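Local coordinates for protein response regulator aspartate phosphatase H (PDB 3Q15) that dephosphorylates the sporulation phosphotransferase Spo0F and also acts on the competence regulator ComA, helping to separate competence and sporulation in time in Bacillus subtilis, at residues M109-D113 with Q114-V118. Numbering follows the deposited sequence.
Sequences MYEFD and QKEYV
Glu116 N hydrogen-bonds back to Glu111 O (2.8 Å), and Lys115 N to Phe112 O (3.0 Å), the latter donor lying well above the carbonyl plane. With Lys115 at positive phi, this pair makes a Schellman motif that ends helix 93-113; Gln114 N still keeps a helical bond to Tyr110 O. Glu116 then sits at the N-cap of helix 117-128, so the motif forms the tight turn, inside the predicted first TPR (101-134), that joins the two helices in the helix-turn-helix manner of these repeats. On one flank the Gln114 side chain runs back alongside Glu111, and its NE2 donates to Glu111 OE1 (2.8 Å) from above the carboxylate plane, the two flat groups turned 69° apart. The same OE1 lies 3.2 Å from Glu116 CB, while Glu111 OE2 forms a salt bridge with Arg107. Were Glu111 cut back to an alanine, Arg107 would probably lose this carboxylate partner and the Gln114 amide would be freer to turn. On another flank, Phe112 CG stands anti to its own nitrogen (chi1 171°), bringing CD1 within 3.8 Å of Tyr117 CE1, ring planes 40° apart. Lys115 NZ curls over to donate to Tyr117 OH (2.8 Å), and His158 of a second subunit meets the Tyr117 ring edge-to-face.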
ATOM      1  N   MET A 109     -14.722   1.862   0.439  1.00 36.47           N
ATOM      2  CA  MET A 109     -14.859   3.104   1.189  1.00 38.70           C
ATOM      3  C   MET A 109     -15.622   2.880   2.497  1.00 38.04           C
ATOM      4  O   MET A 109     -15.315   3.500   3.513  1.00 38.46           O
ATOM      5  CB  MET A 109     -15.540   4.181   0.341  1.00 38.13           C
ATOM      6  CG  MET A 109     -14.675   4.722  -0.797  1.00 39.52           C
ATOM      7  SD  MET A 109     -13.108   5.408  -0.218  1.00 45.77           S
ATOM      8  CE  MET A 109     -12.379   5.960  -1.758  1.00 45.28           C
ATOM      9  N   TYR A 110     -16.608   1.991   2.476  1.00 40.22           N
ATOM     10  CA  TYR A 110     -17.343   1.667   3.698  1.00 42.85           C
ATOM     11  C   TYR A 110     -16.416   1.058   4.745  1.00 40.71           C
ATOM     12  O   TYR A 110     -16.456   1.426   5.921  1.00 38.10           O
ATOM     13  CB  TYR A 110     -18.505   0.722   3.405  1.00 43.78           C
ATOM     14  CG  TYR A 110     -19.278   0.296   4.635  1.00 42.97           C
ATOM     15  CD1 TYR A 110     -20.229   1.133   5.210  1.00 45.48           C
ATOM     16  CD2 TYR A 110     -19.064  -0.945   5.219  1.00 44.56           C
ATOM     17  CE1 TYR A 110     -20.944   0.743   6.341  1.00 43.65           C
ATOM     18  CE2 TYR A 110     -19.771  -1.343   6.347  1.00 45.19           C
ATOM     19  CZ  TYR A 110     -20.709  -0.494   6.901  1.00 45.58           C
ATOM     20  OH  TYR A 110     -21.414  -0.886   8.021  1.00 50.66           O
ATOM     21  N   GLU A 111     -15.580   0.121   4.312  1.00 37.01           N
ATOM     22  CA  GLU A 111     -14.603  -0.488   5.197  1.00 37.98           C
ATOM     23  C   GLU A 111     -13.628   0.568   5.699  1.00 40.20           C
ATOM     24  O   GLU A 111     -13.280   0.595   6.881  1.00 39.30           O
ATOM     25  CB  GLU A 111     -13.866  -1.620   4.483  1.00 38.76           C
ATOM     26  CG  GLU A 111     -14.778  -2.776   4.063  1.00 39.45           C
ATOM     27  CD  GLU A 111     -15.378  -3.523   5.252  1.00 43.87           C
ATOM     28  OE1 GLU A 111     -14.863  -3.374   6.381  1.00 41.77           O
ATOM     29  OE2 GLU A 111     -16.365  -4.265   5.058  1.00 48.06           O
ATOM     30  N   PHE A 112     -13.204   1.448   4.798  1.00 33.81           N
ATOM     31  CA  PHE A 112     -12.300   2.537   5.152  1.00 40.75           C
ATOM     32  C   PHE A 112     -12.910   3.439   6.220  1.00 40.08           C
ATOM     33  O   PHE A 112     -12.234   3.832   7.168  1.00 44.72           O
ATOM     34  CB  PHE A 112     -11.930   3.354   3.905  1.00 42.03           C
ATOM     35  CG  PHE A 112     -11.173   4.614   4.208  1.00 41.27           C
ATOM     36  CD1 PHE A 112      -9.801   4.589   4.380  1.00 37.78           C
ATOM     37  CD2 PHE A 112     -11.835   5.826   4.315  1.00 41.70           C
ATOM     38  CE1 PHE A 112      -9.107   5.742   4.654  1.00 36.27           C
ATOM     39  CE2 PHE A 112     -11.144   6.984   4.590  1.00 41.36           C
ATOM     40  CZ  PHE A 112      -9.778   6.942   4.759  1.00 40.36           C
ATOM     41  N   ASP A 113     -14.194   3.750   6.072  1.00 39.64           N
ATOM     42  CA  ASP A 113     -14.882   4.639   7.007  1.00 42.33           C
ATOM     43  C   ASP A 113     -15.072   4.039   8.400  1.00 43.70           C
ATOM     44  O   ASP A 113     -15.248   4.768   9.379  1.00 44.92           O
ATOM     45  CB  ASP A 113     -16.229   5.080   6.437  1.00 43.75           C
ATOM     46  CG  ASP A 113     -16.079   6.074   5.307  1.00 47.97           C
ATOM     47  OD1 ASP A 113     -15.019   6.734   5.241  1.00 48.04           O
ATOM     48  OD2 ASP A 113     -17.015   6.196   4.486  1.00 47.16           O
ATOM     49  N   GLN A 114     -15.047   2.714   8.492  1.00 41.39           N
ATOM     50  CA  GLN A 114     -15.125   2.064   9.793  1.00 44.89           C
ATOM     51  C   GLN A 114     -13.743   1.594  10.231  1.00 42.65           C
ATOM     52  O   GLN A 114     -13.610   0.774  11.133  1.00 44.78           O
ATOM     53  CB  GLN A 114     -16.132   0.913   9.783  1.00 47.30           C
ATOM     54  CG  GLN A 114     -15.732  -0.299   8.965  1.00 49.27           C
ATOM     55  CD  GLN A 114     -16.763  -1.410   9.064  1.00 53.22           C
ATOM     56  OE1 GLN A 114     -17.820  -1.229   9.665  1.00 55.90           O
ATOM     57  NE2 GLN A 114     -16.461  -2.564   8.477  1.00 52.73           N
ATOM     58  N   LYS A 115     -12.722   2.125   9.567  1.00 42.43           N
ATOM     59  CA  LYS A 115     -11.331   1.861   9.917  1.00 44.59           C
ATOM     60  C   LYS A 115     -10.930   0.394   9.775  1.00 43.05           C
ATOM     61  O   LYS A 115      -9.984  -0.062  10.415  1.00 45.47           O
ATOM     62  CB  LYS A 115     -11.022   2.374  11.332  1.00 48.44           C
ATOM     63  CG  LYS A 115     -11.354   3.847  11.540  1.00 52.78           C
ATOM     64  CD  LYS A 115     -10.932   4.344  12.919  1.00 58.57           C
ATOM     65  CE  LYS A 115      -9.430   4.556  12.999  1.00 62.27           C
ATOM     66  NZ  LYS A 115      -8.966   5.582  12.020  1.00 67.13           N
ATOM     67  N   GLU A 116     -11.653  -0.345   8.942  1.00 39.06           N
ATOM     68  CA  GLU A 116     -11.243  -1.695   8.584  1.00 37.84           C
ATOM     69  C   GLU A 116     -10.320  -1.581   7.378  1.00 41.29           C
ATOM     70  O   GLU A 116     -10.731  -1.823   6.243  1.00 42.59           O
ATOM     71  CB  GLU A 116     -12.455  -2.568   8.255  1.00 39.75           C
ATOM     72  CG  GLU A 116     -13.337  -2.902   9.448  1.00 40.42           C
ATOM     73  CD  GLU A 116     -12.723  -3.954  10.349  1.00 46.48           C
ATOM     74  OE1 GLU A 116     -11.623  -4.448  10.022  1.00 43.56           O
ATOM     75  OE2 GLU A 116     -13.344  -4.294  11.379  1.00 53.43           O
ATOM     76  N   TYR A 117      -9.073  -1.195   7.628  1.00 35.68           N
ATOM     77  CA  TYR A 117      -8.170  -0.805   6.552  1.00 38.36           C
ATOM     78  C   TYR A 117      -7.733  -1.965   5.663  1.00 37.59           C
ATOM     79  O   TYR A 117      -7.677  -1.830   4.441  1.00 36.35           O
ATOM     80  CB  TYR A 117      -6.953  -0.065   7.113  1.00 41.39           C
ATOM     81  CG  TYR A 117      -7.295   1.277   7.722  1.00 43.27           C
ATOM     82  CD1 TYR A 117      -8.344   2.038   7.223  1.00 34.23           C
ATOM     83  CD2 TYR A 117      -6.580   1.775   8.802  1.00 47.29           C
ATOM     84  CE1 TYR A 117      -8.664   3.259   7.770  1.00 42.81           C
ATOM     85  CE2 TYR A 117      -6.894   2.998   9.363  1.00 49.76           C
ATOM     86  CZ  TYR A 117      -7.934   3.736   8.843  1.00 47.64           C
ATOM     87  OH  TYR A 117      -8.246   4.952   9.398  1.00 47.06           O
ATOM     88  N   VAL A 118      -7.420  -3.098   6.278  1.00 36.16           N
ATOM     89  CA  VAL A 118      -7.041  -4.281   5.521  1.00 38.12           C
ATOM     90  C   VAL A 118      -8.173  -4.694   4.577  1.00 40.74           C
ATOM     91  O   VAL A 118      -7.950  -4.925   3.386  1.00 39.66           O
ATOM     92  CB  VAL A 118      -6.642  -5.436   6.453  1.00 41.48           C
ATOM     93  CG1 VAL A 118      -6.571  -6.744   5.688  1.00 35.15           C
ATOM     94  CG2 VAL A 118      -5.307  -5.123   7.131  1.00 41.76           C
TER